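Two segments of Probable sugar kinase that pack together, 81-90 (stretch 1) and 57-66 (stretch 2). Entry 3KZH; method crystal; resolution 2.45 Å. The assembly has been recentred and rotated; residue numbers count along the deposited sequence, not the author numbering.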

# COMPACT_ATOMS: atom_id res chain seq x y z
N ILE A 81 6.36 15.23 -0.37
CA ILE A 81 7.15 15.83 -1.44
C ILE A 81 6.73 17.28 -1.73
O ILE A 81 7.58 18.17 -1.86
CB ILE A 81 7.13 14.97 -2.74
CG1 ILE A 81 7.66 13.54 -2.48
CG2 ILE A 81 7.93 15.63 -3.87
CD1 ILE A 81 9.10 13.45 -1.89
N GLY A 82 5.43 17.51 -1.84
CA GLY A 82 4.98 18.87 -2.10
C GLY A 82 4.19 19.13 -3.35
O GLY A 82 4.12 20.28 -3.78
N TYR A 83 3.67 18.08 -3.99
CA TYR A 83 2.84 18.26 -5.18
C TYR A 83 1.39 18.20 -4.70
O TYR A 83 0.93 17.18 -4.18
CB TYR A 83 3.19 17.30 -6.34
CG TYR A 83 3.21 15.80 -6.07
CD1 TYR A 83 2.15 14.98 -6.50
CD2 TYR A 83 4.30 15.18 -5.42
CE1 TYR A 83 2.17 13.58 -6.31
CE2 TYR A 83 4.33 13.77 -5.22
CZ TYR A 83 3.25 12.98 -5.66
OH TYR A 83 3.22 11.62 -5.40
N HIS A 84 0.74 19.36 -4.75
CA HIS A 84 -0.64 19.56 -4.27
C HIS A 84 -1.72 18.91 -5.11
O HIS A 84 -2.00 19.30 -6.24
CB HIS A 84 -0.87 21.06 -4.09
CG HIS A 84 0.24 21.74 -3.34
ND1 HIS A 84 0.48 21.50 -2.00
CD2 HIS A 84 1.21 22.58 -3.75
CE1 HIS A 84 1.56 22.16 -1.63
NE2 HIS A 84 2.02 22.83 -2.67
N MSE A 85 -2.36 17.92 -4.50
CA MSE A 85 -3.41 17.13 -5.14
C MSE A 85 -4.83 17.45 -4.69
O MSE A 85 -5.75 16.69 -4.99
CB MSE A 85 -3.12 15.64 -4.93
CG MSE A 85 -1.85 15.13 -5.58
SE MSE A 85 -1.71 13.23 -5.28
CE MSE A 85 -2.99 12.67 -6.60
N ASP A 86 -4.99 18.59 -4.02
CA ASP A 86 -6.27 19.07 -3.47
C ASP A 86 -7.46 19.06 -4.42
O ASP A 86 -8.56 18.64 -4.06
CB ASP A 86 -6.10 20.49 -2.91
CG ASP A 86 -5.03 20.58 -1.83
OD1 ASP A 86 -3.84 20.25 -2.10
OD2 ASP A 86 -5.37 20.99 -0.71
N ASP A 87 -7.21 19.45 -5.67
CA ASP A 87 -8.24 19.53 -6.69
C ASP A 87 -8.50 18.27 -7.50
O ASP A 87 -9.20 18.32 -8.52
CB ASP A 87 -7.96 20.72 -7.62
CG ASP A 87 -7.84 22.03 -6.86
OD1 ASP A 87 -8.84 22.45 -6.26
OD2 ASP A 87 -6.74 22.62 -6.85
N SER A 88 -8.00 17.13 -7.03
CA SER A 88 -8.16 15.84 -7.72
C SER A 88 -9.55 15.23 -7.59
O SER A 88 -10.35 15.62 -6.71
CB SER A 88 -7.14 14.81 -7.22
OG SER A 88 -5.81 15.23 -7.42
N MSE A 89 -9.84 14.26 -8.46
CA MSE A 89 -11.11 13.54 -8.43
C MSE A 89 -11.01 12.32 -7.54
O MSE A 89 -10.12 11.49 -7.72
CB MSE A 89 -11.57 13.13 -9.84
CG MSE A 89 -12.89 12.30 -9.86
SE MSE A 89 -13.46 11.83 -11.62
CE MSE A 89 -12.58 10.16 -11.77
N VAL A 90 -11.89 12.25 -6.55
CA VAL A 90 -11.95 11.12 -5.64
C VAL A 90 -13.25 10.35 -5.90
O VAL A 90 -14.34 10.94 -5.89
CB VAL A 90 -11.79 11.55 -4.13
CG1 VAL A 90 -10.47 12.28 -3.92
CG2 VAL A 90 -12.95 12.45 -3.66
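Stretch 2 57-66: VNTNFMSILG

Stretch 2 runs parallel to stretch 1 as an extended chain, in two short ladders whose register shifts by one residue between His84 and Met89. The shift falls where stretch 1 makes a type I turn from Met85 to Ser88, while stretch 2 stays largely extended. In the first ladder, His84 lies beside Asn60 and its backbone reaches both neighbours: His84 N donates to Thr59 O at 3.1 Å, and Phe61 N donates to His84 O at 2.8 Å. The second repeats this pattern around Met89, paired with Ile64: Met89 N to Ser63 O is 2.9 Å, and Leu65 N to Met89 O is 2.7 Å.

Phe61 covers the most surface. Its ring, a broad apolar group suited to a buried site, brings CD2 to 3.7 Å from Tyr83 CD1, near the plane of the tyrosine ring, and to 3.8 Å from CG of selenomethionine Met85. Leu65, next in area, places CD2 4.0 Å from Met85 CE; the long, flexible side chain of Met85 thus touches both residues. Leu65 CB also lies 4.5 Å from Val90 CG1, a looser contact between branched side chains on the same face of the sheet. On the face shared by Met89 and Ile64, the selenomethionine is extended through chi1 and chi2 (both t), and its CE meets Ile64 CG2 at 3.4 Å.

Polar side chains suit the turn, where the regular backbone pairing lapses. Ser88 OG donates to Met85 O at 2.8 Å and accepts from Ser63 N at 3.0 Å, so one small hydroxyl ties the turn to the neighbouring chain. Asp87, pointing toward stretch 2, offers a carboxylate to an amide: Asn60 ND2 donates to Asp87 OD2 at 3.1 Å, nearly straight at 168°.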

# COMPACT_ATOMS: atom_id res chain seq x y z
N VAL A 57 9.16 23.66 -7.78
CA VAL A 57 8.05 24.26 -8.53
C VAL A 57 6.78 24.09 -7.72
O VAL A 57 6.55 23.03 -7.13
CB VAL A 57 7.82 23.59 -9.94
CG1 VAL A 57 6.79 24.36 -10.77
CG2 VAL A 57 9.12 23.47 -10.70
N ASN A 58 5.98 25.16 -7.66
CA ASN A 58 4.69 25.18 -6.97
C ASN A 58 3.83 24.42 -7.98
O ASN A 58 3.56 24.91 -9.08
CB ASN A 58 4.23 26.63 -6.77
CG ASN A 58 2.93 26.74 -5.99
OD1 ASN A 58 2.58 25.88 -5.18
ND2 ASN A 58 2.21 27.84 -6.22
N THR A 59 3.56 23.17 -7.62
CA THR A 59 2.86 22.24 -8.48
C THR A 59 1.46 21.88 -8.02
O THR A 59 1.23 21.56 -6.87
CB THR A 59 3.70 20.92 -8.60
OG1 THR A 59 5.07 21.25 -8.88
CG2 THR A 59 3.16 19.99 -9.71
N ASN A 60 0.54 21.92 -8.97
CA ASN A 60 -0.83 21.52 -8.73
C ASN A 60 -1.00 20.26 -9.58
O ASN A 60 -0.87 20.29 -10.80
CB ASN A 60 -1.84 22.62 -9.13
CG ASN A 60 -3.27 22.29 -8.71
OD1 ASN A 60 -3.75 21.19 -8.96
ND2 ASN A 60 -3.95 23.25 -8.10
N PHE A 61 -1.21 19.15 -8.90
CA PHE A 61 -1.41 17.87 -9.57
C PHE A 61 -2.86 17.41 -9.44
O PHE A 61 -3.27 16.94 -8.39
CB PHE A 61 -0.43 16.79 -9.05
CG PHE A 61 -0.57 15.44 -9.75
CD1 PHE A 61 -0.83 15.36 -11.14
CD2 PHE A 61 -0.47 14.26 -9.02
CE1 PHE A 61 -1.00 14.13 -11.78
CE2 PHE A 61 -0.64 13.01 -9.65
CZ PHE A 61 -0.90 12.94 -11.03
N MSE A 62 -3.58 17.48 -10.56
CA MSE A 62 -4.98 17.07 -10.61
C MSE A 62 -5.03 15.67 -11.20
O MSE A 62 -4.73 15.46 -12.37
CB MSE A 62 -5.78 18.06 -11.45
CG MSE A 62 -7.30 17.95 -11.33
SE MSE A 62 -8.19 19.22 -12.47
CE MSE A 62 -7.67 20.78 -11.51
N SER A 63 -5.43 14.71 -10.38
CA SER A 63 -5.49 13.33 -10.80
C SER A 63 -6.83 12.69 -10.51
O SER A 63 -7.83 13.38 -10.28
CB SER A 63 -4.36 12.55 -10.12
OG SER A 63 -4.08 11.33 -10.79
N ILE A 64 -6.84 11.36 -10.58
CA ILE A 64 -8.01 10.54 -10.32
C ILE A 64 -7.63 9.50 -9.25
O ILE A 64 -6.85 8.58 -9.51
CB ILE A 64 -8.49 9.81 -11.61
CG1 ILE A 64 -8.99 10.82 -12.65
CG2 ILE A 64 -9.55 8.79 -11.27
CD1 ILE A 64 -9.22 10.25 -14.03
N LEU A 65 -8.15 9.68 -8.05
CA LEU A 65 -7.89 8.75 -6.95
C LEU A 65 -9.13 7.90 -6.68
O LEU A 65 -10.18 8.10 -7.31
CB LEU A 65 -7.46 9.49 -5.69
CG LEU A 65 -6.11 10.21 -5.73
CD1 LEU A 65 -5.98 11.01 -4.47
CD2 LEU A 65 -4.96 9.24 -5.88
N GLY A 66 -9.01 6.98 -5.72
CA GLY A 66 -10.13 6.11 -5.44
C GLY A 66 -10.68 5.94 -4.05
O GLY A 66 -11.46 5.01 -3.86
O HOH W 1 4.27 24.24 -3.33
O HOH W 2 4.52 22.34 -5.03
O HOH W 3 -5.07 19.29 -7.42